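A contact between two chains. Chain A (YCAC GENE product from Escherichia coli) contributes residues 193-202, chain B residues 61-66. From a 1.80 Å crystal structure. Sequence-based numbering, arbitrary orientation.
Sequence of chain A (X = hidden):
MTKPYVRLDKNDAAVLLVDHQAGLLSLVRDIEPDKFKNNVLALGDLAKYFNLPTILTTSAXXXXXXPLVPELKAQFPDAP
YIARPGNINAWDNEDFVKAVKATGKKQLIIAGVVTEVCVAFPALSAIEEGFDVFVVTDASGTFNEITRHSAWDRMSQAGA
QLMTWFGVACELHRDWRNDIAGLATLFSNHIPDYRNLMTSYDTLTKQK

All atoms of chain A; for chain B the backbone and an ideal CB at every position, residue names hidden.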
# COMPACT_ATOMS: atom_id res chain seq x y z
N ASP A 193 -6.02 21.84 2.79
CA ASP A 193 -6.35 21.76 4.21
C ASP A 193 -6.19 23.11 4.91
O ASP A 193 -7.02 23.50 5.73
CB ASP A 193 -5.51 20.68 4.92
CG ASP A 193 -5.85 19.25 4.45
OD1 ASP A 193 -7.04 18.94 4.23
OD2 ASP A 193 -4.91 18.44 4.32
N TYR A 194 -5.12 23.83 4.56
CA TYR A 194 -4.87 25.12 5.17
C TYR A 194 -5.89 26.14 4.68
O TYR A 194 -6.40 26.96 5.46
CB TYR A 194 -3.45 25.62 4.86
CG TYR A 194 -3.04 26.69 5.85
CD1 TYR A 194 -2.76 26.35 7.17
CD2 TYR A 194 -2.99 28.04 5.49
CE1 TYR A 194 -2.44 27.31 8.12
CE2 TYR A 194 -2.66 29.03 6.44
CZ TYR A 194 -2.39 28.64 7.75
OH TYR A 194 -2.04 29.55 8.72
N ARG A 195 -6.19 26.10 3.39
CA ARG A 195 -7.19 27.00 2.82
C ARG A 195 -8.52 26.82 3.55
O ARG A 195 -9.21 27.79 3.85
CB ARG A 195 -7.36 26.77 1.31
CG ARG A 195 -8.53 27.56 0.73
CD ARG A 195 -8.60 27.51 -0.79
NE ARG A 195 -7.62 28.40 -1.41
CZ ARG A 195 -7.51 28.61 -2.72
NH1 ARG A 195 -8.33 27.98 -3.55
NH2 ARG A 195 -6.58 29.42 -3.18
N ASN A 196 -8.88 25.57 3.86
CA ASN A 196 -10.14 25.27 4.56
C ASN A 196 -10.15 25.89 5.97
O ASN A 196 -11.17 26.44 6.42
CB ASN A 196 -10.39 23.77 4.60
CG ASN A 196 -10.72 23.20 3.24
OD1 ASN A 196 -11.16 23.93 2.35
ND2 ASN A 196 -10.48 21.91 3.05
N LEU A 197 -9.01 25.80 6.65
CA LEU A 197 -8.88 26.38 7.98
C LEU A 197 -9.07 27.89 7.89
O LEU A 197 -9.67 28.51 8.79
CB LEU A 197 -7.49 26.09 8.57
CG LEU A 197 -7.18 24.64 8.94
CD1 LEU A 197 -5.81 24.55 9.48
CD2 LEU A 197 -8.13 24.14 9.99
N MET A 198 -8.52 28.49 6.83
CA MET A 198 -8.66 29.93 6.61
C MET A 198 -10.10 30.31 6.35
O MET A 198 -10.60 31.28 6.91
CB MET A 198 -7.81 30.40 5.44
CG MET A 198 -6.36 30.51 5.79
SD MET A 198 -5.30 31.05 4.45
CE MET A 198 -5.75 32.61 4.47
N THR A 199 -10.76 29.55 5.49
CA THR A 199 -12.15 29.80 5.16
C THR A 199 -13.00 29.81 6.44
O THR A 199 -13.72 30.77 6.69
CB THR A 199 -12.71 28.72 4.19
OG1 THR A 199 -11.97 28.78 2.96
CG2 THR A 199 -14.19 28.96 3.90
N SER A 200 -12.89 28.77 7.25
CA SER A 200 -13.68 28.72 8.48
C SER A 200 -13.36 29.89 9.40
O SER A 200 -14.26 30.58 9.89
CB SER A 200 -13.45 27.39 9.20
OG SER A 200 -13.97 26.31 8.43
N TYR A 201 -12.07 30.13 9.61
CA TYR A 201 -11.63 31.22 10.48
C TYR A 201 -12.11 32.58 9.97
O TYR A 201 -12.61 33.41 10.74
CB TYR A 201 -10.11 31.22 10.60
CG TYR A 201 -9.61 32.31 11.50
CD1 TYR A 201 -9.59 32.15 12.88
CD2 TYR A 201 -9.16 33.52 10.97
CE1 TYR A 201 -9.15 33.16 13.72
CE2 TYR A 201 -8.72 34.54 11.79
CZ TYR A 201 -8.71 34.36 13.17
OH TYR A 201 -8.29 35.38 13.99
N ASP A 202 -11.97 32.82 8.68
CA ASP A 202 -12.39 34.06 8.08
C ASP A 202 -13.88 34.32 8.15
O ASP A 202 -14.30 35.45 8.42
CB ASP A 202 -11.91 34.14 6.63
CG ASP A 202 -10.42 34.37 6.52
OD1 ASP A 202 -9.74 34.56 7.55
OD2 ASP A 202 -9.92 34.38 5.39
N UNK B 61 -1.61 30.88 17.28
CA UNK B 61 -2.82 30.19 17.72
C UNK B 61 -4.11 30.97 17.58
O UNK B 61 -5.19 30.39 17.67
CB UNK B 61 -2.66 29.79 19.19
N UNK B 62 -4.03 32.29 17.41
CA UNK B 62 -5.23 33.10 17.24
C UNK B 62 -5.39 33.35 15.75
O UNK B 62 -5.27 34.47 15.26
CB UNK B 62 -5.15 34.41 18.02
N UNK B 63 -5.57 32.26 15.03
CA UNK B 63 -5.73 32.32 13.60
C UNK B 63 -6.13 30.93 13.16
O UNK B 63 -6.56 30.11 13.98
CB UNK B 63 -4.46 32.80 12.90
N UNK B 64 -5.95 30.61 11.87
CA UNK B 64 -6.30 29.30 11.33
C UNK B 64 -5.61 28.13 12.06
O UNK B 64 -6.18 27.04 12.16
CB UNK B 64 -5.94 29.26 9.84
N UNK B 65 -4.39 28.37 12.55
CA UNK B 65 -3.62 27.33 13.25
C UNK B 65 -4.39 26.75 14.42
O UNK B 65 -4.31 25.53 14.70
CB UNK B 65 -2.29 27.89 13.74
N UNK B 66 -5.16 27.60 15.09
CA UNK B 66 -5.97 27.14 16.19
C UNK B 66 -5.26 26.99 17.51
O UNK B 66 -4.03 27.07 17.58
CB UNK B 66 -6.60 25.80 15.82

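Chain A presents one flank of a continuous helix, on which Tyr A194, Leu A197, Met A198 and Tyr A201 fall at the i, i+3, i+4 and i+7 spacing that brings side chains onto one face. The backbone of chain B is nearest at position 64, whose CA lies 5.1 Å from the CA of Leu A197.

Position 61 has an ideal CB with nothing of the helix within 5.5 Å. The contact sets no constraint, and almost any residue would suit. It is Glu B61, whose carboxylate is engaged elsewhere in the structure.

At position 62 the CA-to-CB bond points away from the helix, and the ideal CB is 5.2 Å from Tyr A201 OH. With phi/psi of -99/62°, a small, polar or branched residue would be equally acceptable, because the backbone makes the approach: the carbonyl O of position 62 lies 3.4 Å from Tyr A201 OH. The residue is Thr B62, with chi1 in the p well; its nearest side-chain atom, CB, is 5.2 Å from Tyr A201 OH.

Position 63 is more informative. Its phi/psi of -171/-160° is an extended combination readily adopted by glycine and unusual for other residues. Its CA lies over one face of the Tyr A201 ring, 3.8 Å from the centroid and 23° off the ring normal, while an ideal CB would be 4.5 Å from Tyr A201 CZ. The distance alone does not exclude a small side chain such as alanine, so the backbone angles carry the argument. Gly B63 occupies the site, and its CA makes a CH-pi contact with the ring, with CA 3.5 Å from Tyr A201 CE1.

Position 64 faces a largely apolar surface. Its ideal CB is 3.7 Å from Leu A197 CB and 4.1 Å from Tyr A194 OH, and CA-to-CB points sideways to the helix. A compact apolar residue is expected; phi of -56° also permits proline, although alanine or valine could be considered. Pro B64 has the largest covered area of the segment, 108 Å². Its CB packs 3.9 Å from Leu A197 CB, its CG 3.8 Å from Met A198 CG, and its CD 4.3 Å from Tyr A201 CD2, and its CB lies 4.1 Å from Tyr A194 CZ. The ring thus touches four helix side chains, Tyr A194, Leu A197, Met A198 and Tyr A201, while its N sits over the same face of Tyr A201 as the preceding CA.

At position 65 CA-to-CB points away, with the ideal CB 5.3 Å from Tyr A194 OH. Reaching that hydroxyl requires a side chain that turns back and carries a polar end; Asn, Asp or a longer polar residue could qualify. Asn B65 does so with chi1 of -74° (m), placing OD1 at the ring edge, 3.2 Å from Tyr A194 OH, in a possible hydrogen bond.

Position 66 lies beyond the helix's reach, but phi/psi of 81/171° would jam a CB against the preceding carbonyl O. Glycine is therefore called for, and Gly B66 is found.

Chain B 61-66: ETGPNG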
# COMPACT_ATOMS: atom_id res chain seq x y z
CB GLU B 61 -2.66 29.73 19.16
CG GLU B 61 -2.49 30.85 20.16
CD GLU B 61 -2.31 30.33 21.56
OE1 GLU B 61 -1.68 29.26 21.73
OE2 GLU B 61 -2.81 30.98 22.51
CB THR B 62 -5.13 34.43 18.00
OG1 THR B 62 -3.87 35.06 17.70
CG2 THR B 62 -5.24 34.19 19.49
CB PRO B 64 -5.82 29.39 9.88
CG PRO B 64 -5.93 30.84 9.58
CD PRO B 64 -5.40 31.49 10.82
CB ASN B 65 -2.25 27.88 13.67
CG ASN B 65 -1.29 28.03 12.50
OD1 ASN B 65 -1.66 27.81 11.33
ND2 ASN B 65 -0.05 28.40 12.79
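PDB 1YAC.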